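Chemotaxis protein CheX (Desulfovibrio desulfuricans subsp. desulfuricans str. G20, PDB 3HM4) probably dephosphorylates the phosphorylated response regulator CheY in bacterial chemotaxis. Local coordinates at residues K43-A48 against M123-T128; K66-A71 against G147-E152; G32-K37 against I138-K143. All blocks are in the same frame, centred on the assembly; numbering follows the deposited sequence.

Interaction 1 (K43-A48 against M123-T128); sequences KGDVSA and MGDGHT
A classic beta bulge at Asp-45 and Val-46, both facing Phe-64, meets a type II turn from Gly-124 to His-127. Both chains turn a corner here. On one flank Lys-43 pairs with Thr-128 and Gly-44 with His-127. Gly-44 N donates to His-127 O at 3.0 Å. Beyond the corner Val-46 lies opposite Met-123, a selenomethionine, and the register has slipped by two. Gly-124 N reaches Asp-45 O at 3.2 Å, tilted from the carbonyl plane.

The His-127 ring carries much of the contact. Its CG sits between the backbone N and the carbonyl carbon (chi1 71°). The ring reaches both Gly-44 and Ser-47. Gly-44 O lies over one ring face, 3.1 Å above the plane and toward the rim. In the ring plane NE2 meets Ser-47 OG at 2.7 Å, and either may be the donor. ND1 donates to Gly-124 O at 2.8 Å, the oxygen lying somewhat out of the ring plane. These two bonds tie the imidazole at both nitrogens. Gly-124 O also accepts from His-127 N.

Asp-45 OD1 takes Gly-126 N at 3.0 Å, nearly along its C-O bond, while OD2 is bonded to Lys-66 N. Asp-125 OD1 lies near Asp-45 OD1, and its salt bridge to Lys-66 would offset the repulsion. Water 1 joins Asp-45 O to Asp-125 OD1. At the exposed flank Lys-43 NZ reaches a lone pair of Gly-126 O at 2.8 Å.

The paired corners carry both chains between the two-stranded sheet 42-44/127-131 and the 47-53/115-123 end of the six-stranded antiparallel sheet.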
# COMPACT_ATOMS: atom_id res chain seq x y z
N LYS A 43 -6.01 12.07 1.89
CA LYS A 43 -4.92 13.01 1.80
C LYS A 43 -4.30 13.19 3.16
O LYS A 43 -4.95 13.48 4.13
CB LYS A 43 -5.38 14.35 1.26
CG LYS A 43 -4.23 15.33 0.96
CD LYS A 43 -4.75 16.57 0.40
CE LYS A 43 -3.64 17.59 0.08
NZ LYS A 43 -2.80 17.29 -1.11
N GLY A 44 -3.00 13.05 3.22
CA GLY A 44 -2.32 13.22 4.47
C GLY A 44 -0.84 13.15 4.38
O GLY A 44 -0.29 13.26 3.31
N ASP A 45 -0.22 12.96 5.55
CA ASP A 45 1.21 13.25 5.71
C ASP A 45 2.08 12.02 5.95
O ASP A 45 3.22 11.96 5.46
CB ASP A 45 1.34 14.34 6.77
CG ASP A 45 0.42 15.53 6.47
OD1 ASP A 45 0.31 15.87 5.27
OD2 ASP A 45 -0.29 16.02 7.38
N VAL A 46 1.53 11.03 6.67
CA VAL A 46 2.12 9.71 6.81
C VAL A 46 0.95 8.75 6.65
O VAL A 46 -0.07 8.91 7.34
CB VAL A 46 2.82 9.48 8.14
CG1 VAL A 46 3.34 7.99 8.24
CG2 VAL A 46 3.98 10.49 8.30
N SER A 47 1.08 7.77 5.75
CA SER A 47 0.09 6.72 5.64
C SER A 47 0.78 5.37 5.74
O SER A 47 1.98 5.25 5.51
CB SER A 47 -0.67 6.78 4.32
OG SER A 47 -1.40 8.00 4.17
N ALA A 48 -0.04 4.37 6.01
CA ALA A 48 0.41 2.98 5.94
C ALA A 48 -0.71 2.17 5.34
O ALA A 48 -1.88 2.51 5.50
CB ALA A 48 0.86 2.43 7.26
N MSE A 123 5.34 8.39 3.02
CA MSE A 123 5.58 9.69 3.60
C MSE A 123 5.64 10.79 2.55
O MSE A 123 6.05 10.56 1.42
CB MSE A 123 6.87 9.69 4.39
CG MSE A 123 6.95 8.63 5.50
SE MSE A 123 8.60 8.59 6.44
CE MSE A 123 8.85 6.71 6.57
N GLY A 124 5.26 11.98 2.96
CA GLY A 124 5.33 13.20 2.14
C GLY A 124 4.09 14.00 2.42
O GLY A 124 2.99 13.49 2.39
N ASP A 125 4.26 15.29 2.73
CA ASP A 125 3.12 16.10 3.13
C ASP A 125 2.09 16.18 2.00
O ASP A 125 2.44 16.42 0.83
CB ASP A 125 3.54 17.54 3.47
CG ASP A 125 4.28 17.65 4.78
OD1 ASP A 125 4.53 16.65 5.47
OD2 ASP A 125 4.62 18.80 5.12
N GLY A 126 0.84 15.89 2.33
CA GLY A 126 -0.23 16.02 1.36
C GLY A 126 -0.23 15.01 0.23
O GLY A 126 -0.86 15.24 -0.81
N HIS A 127 0.45 13.87 0.44
CA HIS A 127 0.28 12.76 -0.51
C HIS A 127 -1.17 12.27 -0.45
O HIS A 127 -1.90 12.55 0.49
CB HIS A 127 1.27 11.62 -0.24
CG HIS A 127 0.98 10.85 1.01
ND1 HIS A 127 1.66 11.05 2.19
CD2 HIS A 127 0.09 9.86 1.25
CE1 HIS A 127 1.17 10.22 3.10
NE2 HIS A 127 0.22 9.48 2.56
N THR A 128 -1.54 11.50 -1.45
CA THR A 128 -2.79 10.82 -1.43
C THR A 128 -2.61 9.32 -1.59
O THR A 128 -1.70 8.85 -2.25
CB THR A 128 -3.76 11.31 -2.52
OG1 THR A 128 -3.21 11.12 -3.82
CG2 THR A 128 -4.07 12.80 -2.32
O HOH W 1 5.07 13.93 5.55

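Interaction 2 (K66-A71 against G147-E152)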
# COMPACT_ATOMS: atom_id res chain seq x y z
N LYS A 66 0.23 15.12 10.11
CA LYS A 66 1.63 15.22 10.51
C LYS A 66 1.76 15.21 12.03
O LYS A 66 2.59 14.46 12.55
CB LYS A 66 2.21 16.52 9.94
CG LYS A 66 3.64 16.77 10.29
CD LYS A 66 4.10 18.11 9.70
CE LYS A 66 4.44 17.96 8.29
NZ LYS A 66 5.69 17.12 8.08
N GLN A 67 0.96 16.01 12.73
CA GLN A 67 1.05 16.08 14.20
C GLN A 67 0.84 14.70 14.84
O GLN A 67 1.57 14.31 15.80
CB GLN A 67 -0.03 17.04 14.78
CG GLN A 67 -0.02 17.16 16.33
CD GLN A 67 -1.18 17.93 16.93
OE1 GLN A 67 -2.16 18.27 16.27
NE2 GLN A 67 -1.10 18.14 18.24
N CYS A 68 -0.16 13.98 14.33
CA CYS A 68 -0.47 12.70 14.93
C CYS A 68 0.62 11.69 14.67
O CYS A 68 1.02 10.98 15.59
CB CYS A 68 -1.83 12.24 14.43
SG CYS A 68 -2.45 10.78 15.31
N ALA A 69 1.14 11.61 13.44
CA ALA A 69 2.23 10.68 13.12
C ALA A 69 3.46 10.98 13.97
O ALA A 69 4.12 10.08 14.48
CB ALA A 69 2.60 10.73 11.66
N ILE A 70 3.77 12.26 14.16
CA ILE A 70 4.92 12.63 15.03
C ILE A 70 4.68 12.19 16.47
O ILE A 70 5.57 11.59 17.11
CB ILE A 70 5.23 14.13 14.95
CG1 ILE A 70 5.80 14.47 13.56
CG2 ILE A 70 6.24 14.53 16.05
CD1 ILE A 70 5.97 15.96 13.26
N ALA A 71 3.47 12.41 16.97
CA ALA A 71 3.13 12.00 18.37
C ALA A 71 3.23 10.48 18.58
O ALA A 71 3.69 10.01 19.63
CB ALA A 71 1.76 12.52 18.78
N GLY A 147 -3.95 15.32 17.43
CA GLY A 147 -4.35 15.39 16.02
C GLY A 147 -5.06 14.14 15.55
O GLY A 147 -5.18 13.14 16.26
N GLU A 148 -5.41 14.17 14.28
CA GLU A 148 -6.30 13.16 13.72
C GLU A 148 -5.64 12.17 12.80
O GLU A 148 -4.54 12.37 12.30
CB GLU A 148 -7.42 13.86 12.95
CG GLU A 148 -8.24 14.75 13.85
CD GLU A 148 -9.30 15.53 13.13
OE1 GLU A 148 -9.50 15.36 11.90
OE2 GLU A 148 -10.01 16.31 13.83
N PHE A 149 -6.35 11.06 12.61
CA PHE A 149 -6.01 10.09 11.57
C PHE A 149 -7.32 9.44 11.14
O PHE A 149 -8.32 9.53 11.85
CB PHE A 149 -4.95 9.06 12.04
CG PHE A 149 -5.41 8.09 13.11
CD1 PHE A 149 -6.02 6.89 12.74
CD2 PHE A 149 -5.31 8.39 14.46
CE1 PHE A 149 -6.44 5.98 13.71
CE2 PHE A 149 -5.74 7.51 15.40
CZ PHE A 149 -6.34 6.29 15.03
N THR A 150 -7.26 8.72 10.04
CA THR A 150 -8.40 7.97 9.54
C THR A 150 -7.96 6.58 9.13
O THR A 150 -6.93 6.44 8.48
CB THR A 150 -9.04 8.67 8.29
OG1 THR A 150 -9.58 9.95 8.69
CG2 THR A 150 -10.17 7.88 7.66
N VAL A 151 -8.75 5.56 9.49
CA VAL A 151 -8.56 4.17 9.06
C VAL A 151 -9.51 3.92 7.92
O VAL A 151 -10.68 4.36 7.97
CB VAL A 151 -8.89 3.15 10.16
CG1 VAL A 151 -9.02 1.69 9.59
CG2 VAL A 151 -7.84 3.22 11.24
N GLU A 152 -9.04 3.24 6.86
CA GLU A 152 -9.90 2.87 5.75
C GLU A 152 -9.74 1.40 5.47
O GLU A 152 -8.66 0.82 5.70
CB GLU A 152 -9.56 3.67 4.50
CG GLU A 152 -9.66 5.18 4.73
CD GLU A 152 -9.34 6.04 3.57
OE1 GLU A 152 -8.65 5.57 2.67
OE2 GLU A 152 -9.71 7.26 3.61
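The chains come closest where the first turn of helix 66-77 brings Cys-68 up to Gly-147, with their CA atoms 4.8 Å apart. From there the two segments diverge. Strand 149-155 leads away from the helix, so Thr-150 onward has no part in the contact. No hydrogen bond joins the segments. Gly-147 adopts a phi of 94° with psi near 180°, a conformation suited to glycine, and presents its CA side to the helix. Its extended backbone carries the chain on to Glu-148 and the start of the strand.

Cys-68 is the main side chain. It points toward the strand segment and lies against the backbone of Gly-147 and Glu-148. CB rests 3.4 Å from Glu-148 O. SG is anti to the backbone N (chi1 -171°), which carries it onward to Gly-147 O at 3.7 Å. The sulfur also reaches Phe-149, with SG 3.8 Å from CD2. This is an oblique sulfur-aromatic contact, with SG well off the ring normal.

Gln-67 adds an outer contact. In one of its two conformers the extended side chain brings the amide group beside Gly-147.

Neighbouring parts of the fold surround the contact. Thr-65 OG1 bonds to Glu-148 O, and only weakly to Cys-68 N. The Phe-149 ring stacks on Phe-142, meets Phe-64 and is covered by Thr-17 and Leu-21 of helix 10-25. Here a helix that directly follows strand 58-64 packs its first turn against the entry to the neighbouring antiparallel strand 149-155, at the edge of the helix-covered face of the antiparallel sheet, in an alpha+beta arrangement.

Interaction 3 (G32-K37 against I138-K143)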
# COMPACT_ATOMS: atom_id res chain seq x y z
N GLY A 32 -14.80 8.13 15.43
CA GLY A 32 -16.05 8.67 15.02
C GLY A 32 -16.87 7.58 14.34
O GLY A 32 -16.52 6.39 14.36
N GLN A 33 -17.92 8.02 13.66
CA GLN A 33 -18.80 7.10 12.93
C GLN A 33 -18.17 6.68 11.63
O GLN A 33 -17.67 7.52 10.87
CB GLN A 33 -20.18 7.68 12.62
CG GLN A 33 -21.02 7.91 13.82
CD GLN A 33 -21.36 6.67 14.61
OE1 GLN A 33 -21.16 6.63 15.82
NE2 GLN A 33 -21.83 5.63 13.94
N PRO A 34 -18.24 5.37 11.33
CA PRO A 34 -17.76 4.94 10.02
C PRO A 34 -18.62 5.56 8.92
O PRO A 34 -19.81 5.84 9.13
CB PRO A 34 -18.00 3.43 10.02
CG PRO A 34 -17.92 3.06 11.47
CD PRO A 34 -18.61 4.19 12.16
N TYR A 35 -18.01 5.82 7.78
CA TYR A 35 -18.72 6.34 6.64
C TYR A 35 -18.20 5.70 5.37
O TYR A 35 -17.05 5.25 5.32
CB TYR A 35 -18.67 7.88 6.57
CG TYR A 35 -17.30 8.48 6.35
CD1 TYR A 35 -16.46 8.73 7.41
CD2 TYR A 35 -16.84 8.78 5.06
CE1 TYR A 35 -15.19 9.33 7.19
CE2 TYR A 35 -15.59 9.36 4.83
CZ TYR A 35 -14.76 9.61 5.91
OH TYR A 35 -13.53 10.18 5.65
N VAL A 36 -19.04 5.68 4.34
CA VAL A 36 -18.63 5.25 3.01
C VAL A 36 -17.91 6.42 2.37
O VAL A 36 -18.49 7.51 2.24
CB VAL A 36 -19.80 4.73 2.17
CG1 VAL A 36 -19.34 4.45 0.73
CG2 VAL A 36 -20.46 3.47 2.80
N LYS A 37 -16.65 6.24 1.97
CA LYS A 37 -15.89 7.28 1.34
C LYS A 37 -16.53 7.67 -0.01
O LYS A 37 -16.85 6.79 -0.79
CB LYS A 37 -14.46 6.77 1.14
CG LYS A 37 -13.47 7.80 0.90
CD LYS A 37 -12.11 7.18 0.74
CE LYS A 37 -11.13 8.23 0.48
NZ LYS A 37 -10.76 8.98 1.72
N ILE A 138 -14.60 1.98 3.17
CA ILE A 138 -15.17 2.41 4.46
C ILE A 138 -14.06 3.17 5.19
O ILE A 138 -12.92 2.70 5.29
CB ILE A 138 -15.65 1.20 5.30
CG1 ILE A 138 -16.64 0.32 4.52
CG2 ILE A 138 -16.22 1.66 6.66
CD1 ILE A 138 -17.80 1.06 3.95
N ALA A 139 -14.39 4.35 5.69
CA ALA A 139 -13.47 5.20 6.42
C ALA A 139 -14.00 5.44 7.84
O ALA A 139 -15.19 5.61 8.06
CB ALA A 139 -13.28 6.56 5.70
N ILE A 140 -13.08 5.47 8.81
CA ILE A 140 -13.43 5.77 10.18
C ILE A 140 -12.48 6.87 10.66
O ILE A 140 -11.28 6.62 10.79
CB ILE A 140 -13.37 4.57 11.12
CG1 ILE A 140 -14.12 3.36 10.51
CG2 ILE A 140 -13.98 5.02 12.50
CD1 ILE A 140 -13.26 2.40 9.75
N PRO A 141 -13.00 8.09 10.92
CA PRO A 141 -12.13 9.16 11.37
C PRO A 141 -11.89 9.03 12.88
O PRO A 141 -12.78 8.57 13.60
CB PRO A 141 -12.92 10.42 11.03
CG PRO A 141 -14.37 9.98 11.27
CD PRO A 141 -14.41 8.49 10.90
N PHE A 142 -10.72 9.52 13.34
CA PHE A 142 -10.37 9.48 14.75
C PHE A 142 -9.87 10.82 15.22
O PHE A 142 -9.11 11.50 14.52
CB PHE A 142 -9.22 8.48 15.02
CG PHE A 142 -9.63 7.03 15.07
CD1 PHE A 142 -9.95 6.34 13.89
CD2 PHE A 142 -9.63 6.34 16.27
CE1 PHE A 142 -10.30 5.00 13.93
CE2 PHE A 142 -9.93 5.00 16.33
CZ PHE A 142 -10.28 4.32 15.14
N LYS A 143 -10.23 11.13 16.47
CA LYS A 143 -9.58 12.19 17.24
C LYS A 143 -8.58 11.50 18.17
O LYS A 143 -8.73 10.34 18.53
CB LYS A 143 -10.58 12.93 18.12
CG LYS A 143 -11.58 13.74 17.38
CD LYS A 143 -12.45 14.60 18.34
CE LYS A 143 -13.26 13.83 19.31
NZ LYS A 143 -14.25 12.98 18.67
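Tyr-35 and Ala-139 form the closely fitted centre of this antiparallel pairing. Each backbone N donates to the other residue's O at 2.8 Å, and the Ala-139 N bond is almost straight. The side chains of the pair also meet. Tyr-35 CG stands between its backbone N and carbonyl carbon (chi1 64°). The ring lies over the neighbouring strand at Ala-139. Ala-139 CB sits over one ring face, 3.7 Å from the centroid of the Tyr-35 ring, in a CH-pi contact. It is displaced toward the hydroxyl end of the ring and comes within 3.4 Å of CZ. Pro-141 CD approaches the ring edge at CE1.

On the face with Val-36 and Ile-138 the contacts are apolar. Val-36 CG2 touches Ile-138 CD1 at 3.8 Å. Nearby, Pro-34 CB and CG lie against Ile-140 CG1, the side chains set at a slant to one another. Ala-10 and Val-14 of helix 10-25 cover Pro-34 and Ile-140. Ser-5 and Ile-7 of the N-terminal arm reach Val-36, Ile-138 and Pro-34.

Strand 30-36 is outermost in the six-stranded antiparallel sheet of this chain, so 138-143 has it on one flank and 149-155 on the other.

Toward Gly-32 the pairing is less regular. Pro-141 has no N-H to offer, and its CD packs 3.4 Å from Gln-33 O. Gly-32 N then restores one bond, to Pro-141 O at 2.8 Å. Gly-32 O meets Ile-140 CG2 at 3.4 Å. Gln-33 points away from the neighbouring strand and is exposed. Tyr-35, despite its fit on Ala-139, is also largely exposed, and a glycerol, probably from the crystallisation liquor, lies near its side chain.

In the fold
Interactions 1 and 2 have centres about 10 Å apart and are joined through Lys-66. Its NZ is 2.9 Å from Asp-125 OD1. Val-46 CG2 also packs on Ala-69 CB at 3.6 Å. Interactions 2 and 3 lie on neighbouring strands, with centres about 13 Å apart. Lys-37 NZ and Glu-152 OE2 form a salt bridge of 2.8 Å between them. Interactions 1 and 3 are about 17 Å apart, centre to centre, and do not touch. Only interaction 1 reaches the second subunit, where Met-123 and Thr-128 pair with a strand of that chain. Helix 84-109, which probably carries the phosphatase motif as in CheX relatives, packs on Val-46, Ala-48 and Met-123 of interaction 1.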